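Local coordinates for protein GDP-6-deoxy-D-mannose reductase (Pseudomonas aeruginosa, PDB 6X3B) that probably reduces GDP-4-dehydro-6-deoxy-D-mannose to GDP-rhamnose with NADPH, which it binds, in the biosynthesis of lipopolysaccharide O-antigen, at residues A[223-234]-A[298-309]; A[48-56]-A[68-76]. One frame throughout, in Å; residues are numbered along the deposited sequence.

Interaction 1: A[223-234]-A[298-309]; sequences LDVQDVLSAYLR and TGWKPEITIKQS
The non-helical run 299-305 lies along helix 225-238 in antiparallel sense, with the CA atoms of D227 and P302 5.6 Å apart and those of R234 and T298 5.8 Å. W300 carries the middle. With CG anti to the backbone N (chi1 178°), its indole is laid on the helix, and the CB of A231 sits over one face, 3.5 Å from the centroid of the five-membered ring, a CH-pi contact. NE1 gives a bent bond to D227 O (3.0 Å, 138°), a carbonyl that already accepts from A231 N of the helix; the two donors come from opposite faces of its plane. Both L223 methyls reach the CH2 end of the indole. In this NAD(P)-binding, Rossmann-type epimerase/dehydratase fold, the chain thus passes over a helix that directly follows a strand of the central sheet. The D227 carboxylate takes two successive backbone N-H groups: I304 N meets the syn lone pair of OD2 at 2.9 Å, while E303 N comes to OD1 from above the carboxylate plane; two waters also donate to it. D224 is the N-cap of the helix, its OD1 accepting from Q226 N, while the anti lone pair of OD2 accepts a bond from S309 OG at 2.7 Å. At the far end, R234 NE donates to T298 O (3.1 Å, 164°), the oxygen lying in the guanidinium plane.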
loop_
_atom_site.group_PDB
_atom_site.type_symbol
_atom_site.label_atom_id
_atom_site.label_comp_id
_atom_site.label_asym_id
_atom_site.label_seq_id
_atom_site.Cartn_x
_atom_site.Cartn_y
_atom_site.Cartn_z
ATOM N N LEU A 223 21.396 -9.180 -8.984
ATOM C CA LEU A 223 21.192 -10.045 -10.141
ATOM C C LEU A 223 21.564 -9.303 -11.419
ATOM O O LEU A 223 21.322 -8.099 -11.546
ATOM C CB LEU A 223 19.726 -10.499 -10.259
ATOM C CG LEU A 223 19.200 -11.526 -9.259
ATOM C CD1 LEU A 223 17.687 -11.633 -9.397
ATOM C CD2 LEU A 223 19.865 -12.874 -9.514
ATOM N N ASP A 224 22.119 -10.030 -12.389
ATOM C CA ASP A 224 22.179 -9.490 -13.738
ATOM C C ASP A 224 20.770 -9.225 -14.246
ATOM O O ASP A 224 19.842 -9.991 -13.967
ATOM C CB ASP A 224 22.880 -10.462 -14.699
ATOM C CG ASP A 224 23.269 -9.786 -16.007
ATOM O OD1 ASP A 224 22.439 -9.729 -16.939
ATOM O OD2 ASP A 224 24.401 -9.284 -16.079
ATOM N N VAL A 225 20.610 -8.143 -15.016
ATOM C CA VAL A 225 19.294 -7.809 -15.562
ATOM C C VAL A 225 18.714 -8.966 -16.370
ATOM O O VAL A 225 17.493 -9.144 -16.424
ATOM C CB VAL A 225 19.384 -6.512 -16.398
ATOM C CG1 VAL A 225 20.352 -6.678 -17.566
ATOM C CG2 VAL A 225 17.999 -6.060 -16.877
ATOM N N GLN A 226 19.568 -9.771 -17.006
ATOM C CA GLN A 226 19.055 -10.900 -17.781
ATOM C C GLN A 226 18.459 -11.984 -16.883
ATOM O O GLN A 226 17.488 -12.650 -17.274
ATOM C CB GLN A 226 20.158 -11.496 -18.653
ATOM C CG GLN A 226 19.659 -12.695 -19.461
ATOM C CD GLN A 226 20.712 -13.275 -20.378
ATOM O OE1 GLN A 226 21.271 -12.568 -21.219
ATOM N NE2 GLN A 226 20.987 -14.571 -20.226
ATOM N N ASP A 227 19.023 -12.188 -15.691
ATOM C CA ASP A 227 18.412 -13.141 -14.767
ATOM C C ASP A 227 17.103 -12.594 -14.217
ATOM O O ASP A 227 16.150 -13.356 -14.000
ATOM C CB ASP A 227 19.377 -13.485 -13.633
ATOM C CG ASP A 227 20.435 -14.489 -14.059
ATOM O OD1 ASP A 227 20.141 -15.326 -14.941
ATOM O OD2 ASP A 227 21.558 -14.439 -13.524
ATOM N N VAL A 228 17.034 -11.271 -14.011
ATOM C CA VAL A 228 15.783 -10.644 -13.597
ATOM C C VAL A 228 14.716 -10.842 -14.664
ATOM O O VAL A 228 13.578 -11.214 -14.363
ATOM C CB VAL A 228 16.003 -9.152 -13.294
ATOM C CG1 VAL A 228 14.677 -8.489 -12.964
ATOM C CG2 VAL A 228 16.994 -8.980 -12.157
ATOM N N LEU A 229 15.065 -10.573 -15.931
ATOM C CA LEU A 229 14.118 -10.786 -17.020
ATOM C C LEU A 229 13.638 -12.225 -17.077
ATOM O O LEU A 229 12.462 -12.490 -17.357
ATOM C CB LEU A 229 14.762 -10.431 -18.354
ATOM C CG LEU A 229 15.058 -8.956 -18.474
ATOM C CD1 LEU A 229 15.732 -8.723 -19.808
ATOM C CD2 LEU A 229 13.739 -8.220 -18.348
ATOM N N SER A 230 14.551 -13.169 -16.912
ATOM C CA SER A 230 14.161 -14.564 -17.058
ATOM C C SER A 230 13.205 -14.965 -15.945
ATOM O O SER A 230 12.279 -15.756 -16.159
ATOM C CB SER A 230 15.409 -15.445 -17.069
ATOM O OG SER A 230 15.075 -16.801 -16.841
ATOM N N ALA A 231 13.394 -14.386 -14.760
ATOM C CA ALA A 231 12.455 -14.608 -13.669
ATOM C C ALA A 231 11.072 -14.087 -14.016
ATOM O O ALA A 231 10.078 -14.736 -13.695
ATOM C CB ALA A 231 12.981 -13.947 -12.387
ATOM N N TYR A 232 10.974 -12.904 -14.665
ATOM C CA TYR A 232 9.649 -12.364 -14.997
ATOM C C TYR A 232 8.925 -13.254 -15.997
ATOM O O TYR A 232 7.711 -13.488 -15.880
ATOM C CB TYR A 232 9.747 -10.942 -15.580
ATOM C CG TYR A 232 10.302 -9.887 -14.648
ATOM C CD1 TYR A 232 10.473 -10.138 -13.284
ATOM C CD2 TYR A 232 10.670 -8.641 -15.147
ATOM C CE1 TYR A 232 11.015 -9.164 -12.435
ATOM C CE2 TYR A 232 11.199 -7.652 -14.324
ATOM C CZ TYR A 232 11.370 -7.912 -12.966
ATOM O OH TYR A 232 11.895 -6.949 -12.124
ATOM N N LEU A 233 9.646 -13.737 -17.008
ATOM C CA LEU A 233 9.008 -14.598 -18.010
ATOM C C LEU A 233 8.589 -15.939 -17.409
ATOM O O LEU A 233 7.547 -16.500 -17.788
ATOM C CB LEU A 233 9.959 -14.805 -19.190
ATOM C CG LEU A 233 10.276 -13.532 -19.998
ATOM C CD1 LEU A 233 11.275 -13.852 -21.116
ATOM C CD2 LEU A 233 9.000 -12.890 -20.576
ATOM N N ARG A 234 9.394 -16.484 -16.495
ATOM C CA ARG A 234 9.000 -17.741 -15.843
ATOM C C ARG A 234 7.825 -17.536 -14.893
ATOM O O ARG A 234 6.996 -18.443 -14.713
ATOM C CB ARG A 234 10.188 -18.342 -15.103
ATOM C CG ARG A 234 11.329 -18.725 -16.041
ATOM C CD ARG A 234 12.278 -19.691 -15.391
ATOM N NE ARG A 234 11.728 -21.031 -15.423
ATOM C CZ ARG A 234 11.901 -21.882 -16.426
ATOM N NH1 ARG A 234 12.621 -21.523 -17.480
ATOM N NH2 ARG A 234 11.343 -23.086 -16.376
ATOM N N THR A 298 8.431 -21.781 -10.106
ATOM C CA THR A 298 8.754 -21.588 -11.511
ATOM C C THR A 298 9.927 -22.402 -12.010
ATOM O O THR A 298 10.077 -22.527 -13.228
ATOM C CB THR A 298 9.067 -20.107 -11.804
ATOM O OG1 THR A 298 10.365 -19.783 -11.272
ATOM C CG2 THR A 298 8.009 -19.199 -11.182
ATOM N N GLY A 299 10.780 -22.917 -11.126
ATOM C CA GLY A 299 12.019 -23.544 -11.533
ATOM C C GLY A 299 13.167 -22.585 -11.768
ATOM O O GLY A 299 14.306 -23.044 -11.949
ATOM N N TRP A 300 12.874 -21.283 -11.753
ATOM C CA TRP A 300 13.884 -20.225 -12.012
ATOM C C TRP A 300 15.106 -20.363 -11.097
ATOM O O TRP A 300 14.936 -20.652 -9.901
ATOM C CB TRP A 300 13.253 -18.832 -11.878
ATOM C CG TRP A 300 14.213 -17.697 -12.076
ATOM C CD1 TRP A 300 14.488 -17.048 -13.243
ATOM C CD2 TRP A 300 15.055 -17.095 -11.079
ATOM N NE1 TRP A 300 15.428 -16.075 -13.037
ATOM C CE2 TRP A 300 15.794 -16.079 -11.720
ATOM C CE3 TRP A 300 15.245 -17.301 -9.709
ATOM C CZ2 TRP A 300 16.705 -15.278 -11.036
ATOM C CZ3 TRP A 300 16.147 -16.509 -9.035
ATOM C CH2 TRP A 300 16.866 -15.512 -9.690
ATOM N N LYS A 301 16.290 -20.145 -11.671
ATOM C CA LYS A 301 17.581 -20.134 -10.943
ATOM C C LYS A 301 18.470 -19.077 -11.608
ATOM O O LYS A 301 18.341 -18.897 -12.825
ATOM C CB LYS A 301 18.242 -21.514 -10.990
ATOM C CG LYS A 301 19.545 -21.643 -10.213
ATOM C CD LYS A 301 20.133 -23.039 -10.251
ATOM C CE LYS A 301 21.441 -23.163 -9.498
ATOM N NZ LYS A 301 21.989 -24.540 -9.555
ATOM N N PRO A 302 19.306 -18.319 -10.867
ATOM C CA PRO A 302 20.204 -17.345 -11.486
ATOM C C PRO A 302 21.231 -18.113 -12.328
ATOM O O PRO A 302 21.676 -19.147 -11.889
ATOM C CB PRO A 302 20.910 -16.674 -10.300
ATOM C CG PRO A 302 20.025 -16.971 -9.116
ATOM C CD PRO A 302 19.396 -18.315 -9.412
ATOM N N GLU A 303 21.568 -17.585 -13.507
ATOM C CA GLU A 303 22.518 -18.226 -14.403
ATOM C C GLU A 303 23.751 -17.393 -14.736
ATOM O O GLU A 303 24.744 -17.967 -15.202
ATOM C CB GLU A 303 21.833 -18.599 -15.729
ATOM C CG GLU A 303 20.754 -19.670 -15.600
ATOM C CD GLU A 303 21.314 -21.064 -15.672
ATOM O OE1 GLU A 303 21.739 -21.586 -14.618
ATOM O OE2 GLU A 303 21.343 -21.626 -16.787
ATOM N N ILE A 304 23.717 -16.076 -14.549
ATOM C CA ILE A 304 24.814 -15.196 -14.940
ATOM C C ILE A 304 25.709 -14.968 -13.732
ATOM O O ILE A 304 25.219 -14.604 -12.659
ATOM C CB ILE A 304 24.288 -13.859 -15.489
ATOM C CG1 ILE A 304 23.340 -14.091 -16.669
ATOM C CG2 ILE A 304 25.436 -12.972 -15.890
ATOM C CD1 ILE A 304 24.022 -14.711 -17.867
ATOM N N THR A 305 27.013 -15.182 -13.891
ATOM C CA THR A 305 27.912 -14.946 -12.766
ATOM C C THR A 305 28.142 -13.449 -12.582
ATOM O O THR A 305 28.022 -12.650 -13.522
ATOM C CB THR A 305 29.266 -15.634 -12.962
ATOM O OG1 THR A 305 29.932 -15.061 -14.099
ATOM C CG2 THR A 305 29.110 -17.150 -13.155
ATOM N N ILE A 306 28.530 -13.076 -11.362
ATOM C CA ILE A 306 28.798 -11.669 -11.089
ATOM C C ILE A 306 29.932 -11.160 -11.975
ATOM O O ILE A 306 29.856 -10.059 -12.532
ATOM C CB ILE A 306 29.080 -11.459 -9.585
ATOM C CG1 ILE A 306 29.329 -9.981 -9.282
ATOM C CG2 ILE A 306 30.255 -12.302 -9.118
ATOM C CD1 ILE A 306 28.311 -9.061 -9.895
ATOM N N LYS A 307 30.981 -11.963 -12.162
ATOM C CA LYS A 307 32.074 -11.525 -13.021
ATOM C C LYS A 307 31.572 -11.224 -14.424
ATOM O O LYS A 307 31.891 -10.180 -14.990
ATOM C CB LYS A 307 33.189 -12.567 -13.049
ATOM C CG LYS A 307 34.510 -12.004 -13.518
ATOM C CD LYS A 307 35.657 -12.955 -13.252
ATOM C CE LYS A 307 35.915 -13.846 -14.450
ATOM N NZ LYS A 307 37.235 -14.542 -14.335
ATOM N N GLN A 308 30.749 -12.112 -14.998
ATOM C CA GLN A 308 30.214 -11.807 -16.323
ATOM C C GLN A 308 29.385 -10.523 -16.303
ATOM O O GLN A 308 29.455 -9.718 -17.242
ATOM C CB GLN A 308 29.382 -12.971 -16.872
ATOM C CG GLN A 308 28.745 -12.618 -18.204
ATOM C CD GLN A 308 28.205 -13.817 -18.961
ATOM O OE1 GLN A 308 28.299 -14.958 -18.505
ATOM N NE2 GLN A 308 27.645 -13.559 -20.137
ATOM N N SER A 309 28.583 -10.319 -15.246
ATOM C CA SER A 309 27.763 -9.112 -15.166
ATOM C C SER A 309 28.622 -7.861 -15.134
ATOM O O SER A 309 28.296 -6.857 -15.772
ATOM C CB SER A 309 26.890 -9.128 -13.906
ATOM O OG SER A 309 25.924 -10.148 -13.973
HETATM O O HOH W 1 22.672 -12.683 -11.909
HETATM O O HOH W 2 25.485 -6.746 -16.731
HETATM O O HOH W 3 18.012 -17.274 -15.220
#

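Interaction 2: A[48-56]-A[68-76]; sequences PWALLPVPH and DLWPELPDA
With chi1 at 53°, the H56 ring stands between its own backbone N and carbonyl carbon, turned so that L69 CD2 rests over one face, 4.1 Å from the centroid and offset toward the rim: a CH-pi contact. L69, its CG anti to the carbonyl carbon (chi1 -77°), brings the same methyl to V54 CG1 and P55 CD. The P55 ring lies against the L69 backbone, CD 3.2 Å from L69 O, and its CG meets P71 CD at 3.8 Å. No direct hydrogen bond joins the segments; one water bridges them, donating to P53 O and L69 O. Farther along, L52 splits its two methyls: CD1 meets P74 CB at 3.7 Å, roughly at a right angle, and CD2 lies beside E72 OE1, a carboxylate oxygen salt-bridged to R24. W49 CZ3 touches A76 CB at 4.0 Å. The contact joins the two ends of the single connection that leaves edge strand 49-51 and crosses past strand 23-28 to strand 76-79 in the Rossmann-type sheet. W70 packs on helix 93-114 and edge-to-face on F26, while W49 leans on helix 225-238.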
loop_
_atom_site.group_PDB
_atom_site.type_symbol
_atom_site.label_atom_id
_atom_site.label_comp_id
_atom_site.label_asym_id
_atom_site.label_seq_id
_atom_site.Cartn_x
_atom_site.Cartn_y
_atom_site.Cartn_z
ATOM N N PRO A 48 7.711 -18.583 -25.509
ATOM C CA PRO A 48 6.329 -18.544 -25.999
ATOM C C PRO A 48 5.766 -17.137 -26.105
ATOM O O PRO A 48 4.648 -16.975 -26.613
ATOM C CB PRO A 48 5.566 -19.372 -24.951
ATOM C CG PRO A 48 6.371 -19.238 -23.723
ATOM C CD PRO A 48 7.807 -19.151 -24.152
ATOM N N TRP A 49 6.504 -16.118 -25.661
ATOM C CA TRP A 49 5.985 -14.757 -25.601
ATOM C C TRP A 49 6.331 -14.014 -26.882
ATOM O O TRP A 49 7.503 -13.893 -27.238
ATOM C CB TRP A 49 6.538 -14.039 -24.370
ATOM C CG TRP A 49 6.364 -14.889 -23.162
ATOM C CD1 TRP A 49 7.339 -15.569 -22.481
ATOM C CD2 TRP A 49 5.127 -15.213 -22.520
ATOM N NE1 TRP A 49 6.782 -16.276 -21.444
ATOM C CE2 TRP A 49 5.428 -16.075 -21.443
ATOM C CE3 TRP A 49 3.795 -14.843 -22.738
ATOM C CZ2 TRP A 49 4.452 -16.584 -20.602
ATOM C CZ3 TRP A 49 2.826 -15.340 -21.893
ATOM C CH2 TRP A 49 3.155 -16.203 -20.838
ATOM N N ALA A 50 5.308 -13.545 -27.583
ATOM C CA ALA A 50 5.478 -12.679 -28.743
ATOM C C ALA A 50 5.218 -11.248 -28.304
ATOM O O ALA A 50 4.094 -10.915 -27.907
ATOM C CB ALA A 50 4.527 -13.058 -29.875
ATOM N N LEU A 51 6.241 -10.405 -28.406
ATOM C CA LEU A 51 6.135 -9.026 -27.938
ATOM C C LEU A 51 5.259 -8.207 -28.878
ATOM O O LEU A 51 5.561 -8.076 -30.071
ATOM C CB LEU A 51 7.523 -8.405 -27.809
ATOM C CG LEU A 51 7.545 -6.991 -27.203
ATOM C CD1 LEU A 51 6.924 -6.956 -25.777
ATOM C CD2 LEU A 51 8.964 -6.443 -27.172
ATOM N N LEU A 52 4.192 -7.623 -28.334
ATOM C CA LEU A 52 3.312 -6.795 -29.148
ATOM C C LEU A 52 3.963 -5.442 -29.438
ATOM O O LEU A 52 4.658 -4.884 -28.580
ATOM C CB LEU A 52 1.966 -6.568 -28.453
ATOM C CG LEU A 52 1.081 -7.819 -28.354
ATOM C CD1 LEU A 52 -0.095 -7.516 -27.422
ATOM C CD2 LEU A 52 0.606 -8.260 -29.745
ATOM N N PRO A 53 3.729 -4.878 -30.621
ATOM C CA PRO A 53 4.212 -3.523 -30.902
ATOM C C PRO A 53 3.439 -2.494 -30.091
ATOM O O PRO A 53 2.314 -2.717 -29.632
ATOM C CB PRO A 53 3.959 -3.362 -32.409
ATOM C CG PRO A 53 2.800 -4.291 -32.683
ATOM C CD PRO A 53 3.035 -5.482 -31.776
ATOM N N VAL A 54 4.079 -1.350 -29.891
ATOM C CA VAL A 54 3.450 -0.205 -29.245
ATOM C C VAL A 54 2.990 0.740 -30.358
ATOM O O VAL A 54 3.842 1.288 -31.068
ATOM C CB VAL A 54 4.413 0.488 -28.277
ATOM C CG1 VAL A 54 3.681 1.587 -27.499
ATOM C CG2 VAL A 54 5.006 -0.543 -27.324
ATOM N N PRO A 55 1.682 0.916 -30.565
ATOM C CA PRO A 55 1.215 1.681 -31.739
ATOM C C PRO A 55 1.617 3.144 -31.750
ATOM O O PRO A 55 1.732 3.726 -32.838
ATOM C CB PRO A 55 -0.311 1.533 -31.667
ATOM C CG PRO A 55 -0.553 0.330 -30.841
ATOM C CD PRO A 55 0.582 0.238 -29.865
ATOM N N HIS A 56 1.810 3.767 -30.591
ATOM C CA HIS A 56 2.117 5.194 -30.534
ATOM C C HIS A 56 2.599 5.500 -29.123
ATOM O O HIS A 56 2.433 4.687 -28.211
ATOM C CB HIS A 56 0.885 6.028 -30.902
ATOM C CG HIS A 56 -0.334 5.685 -30.095
ATOM N ND1 HIS A 56 -0.524 6.143 -28.808
ATOM C CD2 HIS A 56 -1.414 4.923 -30.386
ATOM C CE1 HIS A 56 -1.669 5.676 -28.341
ATOM N NE2 HIS A 56 -2.231 4.935 -29.278
ATOM N N ASP A 68 -6.226 2.954 -27.714
ATOM C CA ASP A 68 -6.002 2.097 -28.875
ATOM C C ASP A 68 -4.622 1.442 -28.878
ATOM O O ASP A 68 -4.071 1.169 -29.952
ATOM C CB ASP A 68 -6.192 2.897 -30.166
ATOM C CG ASP A 68 -7.602 3.436 -30.324
ATOM O OD1 ASP A 68 -8.472 2.694 -30.840
ATOM O OD2 ASP A 68 -7.837 4.609 -29.951
ATOM N N LEU A 69 -4.060 1.149 -27.700
ATOM C CA LEU A 69 -2.723 0.569 -27.653
ATOM C C LEU A 69 -2.685 -0.906 -28.052
ATOM O O LEU A 69 -1.595 -1.434 -28.294
ATOM C CB LEU A 69 -2.138 0.716 -26.243
ATOM C CG LEU A 69 -1.620 2.114 -25.917
ATOM C CD1 LEU A 69 -1.282 2.223 -24.449
ATOM C CD2 LEU A 69 -0.393 2.469 -26.778
ATOM N N TRP A 70 -3.822 -1.592 -28.096
ATOM C CA TRP A 70 -3.848 -3.048 -28.263
ATOM C C TRP A 70 -4.764 -3.433 -29.423
ATOM O O TRP A 70 -5.848 -3.993 -29.220
ATOM C CB TRP A 70 -4.275 -3.742 -26.964
ATOM C CG TRP A 70 -3.471 -3.237 -25.788
ATOM C CD1 TRP A 70 -2.156 -3.474 -25.533
ATOM C CD2 TRP A 70 -3.927 -2.343 -24.768
ATOM N NE1 TRP A 70 -1.763 -2.800 -24.383
ATOM C CE2 TRP A 70 -2.836 -2.102 -23.900
ATOM C CE3 TRP A 70 -5.161 -1.756 -24.482
ATOM C CZ2 TRP A 70 -2.945 -1.285 -22.768
ATOM C CZ3 TRP A 70 -5.268 -0.932 -23.369
ATOM C CH2 TRP A 70 -4.170 -0.711 -22.523
ATOM N N PRO A 71 -4.337 -3.174 -30.665
ATOM C CA PRO A 71 -5.077 -3.741 -31.814
ATOM C C PRO A 71 -5.251 -5.250 -31.697
ATOM O O PRO A 71 -6.373 -5.763 -31.855
ATOM C CB PRO A 71 -4.218 -3.330 -33.024
ATOM C CG PRO A 71 -2.890 -2.900 -32.463
ATOM C CD PRO A 71 -3.179 -2.367 -31.087
ATOM N N GLU A 72 -4.181 -5.977 -31.382
ATOM C CA GLU A 72 -4.301 -7.348 -30.895
ATOM C C GLU A 72 -4.239 -7.361 -29.368
ATOM O O GLU A 72 -3.391 -6.692 -28.769
ATOM C CB GLU A 72 -3.201 -8.245 -31.464
ATOM C CG GLU A 72 -3.065 -8.179 -32.995
ATOM C CD GLU A 72 -2.177 -9.286 -33.554
ATOM O OE1 GLU A 72 -1.280 -9.780 -32.826
ATOM O OE2 GLU A 72 -2.382 -9.669 -34.723
ATOM N N LEU A 73 -5.125 -8.158 -28.746
ATOM C CA LEU A 73 -5.249 -8.188 -27.280
ATOM C C LEU A 73 -4.093 -8.966 -26.656
ATOM O O LEU A 73 -3.796 -10.080 -27.094
ATOM C CB LEU A 73 -6.566 -8.829 -26.886
ATOM C CG LEU A 73 -6.900 -8.831 -25.394
ATOM C CD1 LEU A 73 -7.350 -7.451 -24.985
ATOM C CD2 LEU A 73 -7.985 -9.876 -25.078
ATOM N N PRO A 74 -3.418 -8.425 -25.647
ATOM C CA PRO A 74 -2.379 -9.215 -24.975
ATOM C C PRO A 74 -2.991 -10.322 -24.123
ATOM O O PRO A 74 -4.062 -10.163 -23.534
ATOM C CB PRO A 74 -1.637 -8.185 -24.114
ATOM C CG PRO A 74 -2.607 -7.059 -23.924
ATOM C CD PRO A 74 -3.500 -7.039 -25.144
ATOM N N ASP A 75 -2.305 -11.465 -24.101
ATOM C CA ASP A 75 -2.578 -12.516 -23.128
ATOM C C ASP A 75 -1.932 -12.215 -21.790
ATOM O O ASP A 75 -2.359 -12.747 -20.755
ATOM C CB ASP A 75 -2.038 -13.845 -23.639
ATOM C CG ASP A 75 -2.715 -14.265 -24.898
ATOM O OD1 ASP A 75 -3.931 -14.483 -24.822
ATOM O OD2 ASP A 75 -2.048 -14.316 -25.951
ATOM N N ALA A 76 -0.872 -11.421 -21.814
ATOM C CA ALA A 76 -0.125 -11.106 -20.604
ATOM C C ALA A 76 0.453 -9.711 -20.742
ATOM O O ALA A 76 0.752 -9.251 -21.842
ATOM C CB ALA A 76 1.007 -12.115 -20.355
HETATM O O HOH W 4 -0.194 -3.461 -28.622
#

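From the N terminus, strand 23-28 comes first and then strand 49-51, which opens interaction 2; this contact closes the short loop 57-67 before the chain enters strand 76-79. Interaction 1 opens only at strand 219-224 and closes the much longer excursion 235-297, which includes strands 244-247 and 252-254. The two contacts are therefore in series, neither nested nor crossed. Interaction 2 ties the two ends of one connection, between strands 49-51 and 76-79, at one edge of the central sheet, whereas interaction 1 fastens the C-terminal run leading into helix 306-320 to helix 225-238. Their centres lie about 24 Å apart, yet they meet where L233 CD2 packs 3.7 Å from W49 CD1.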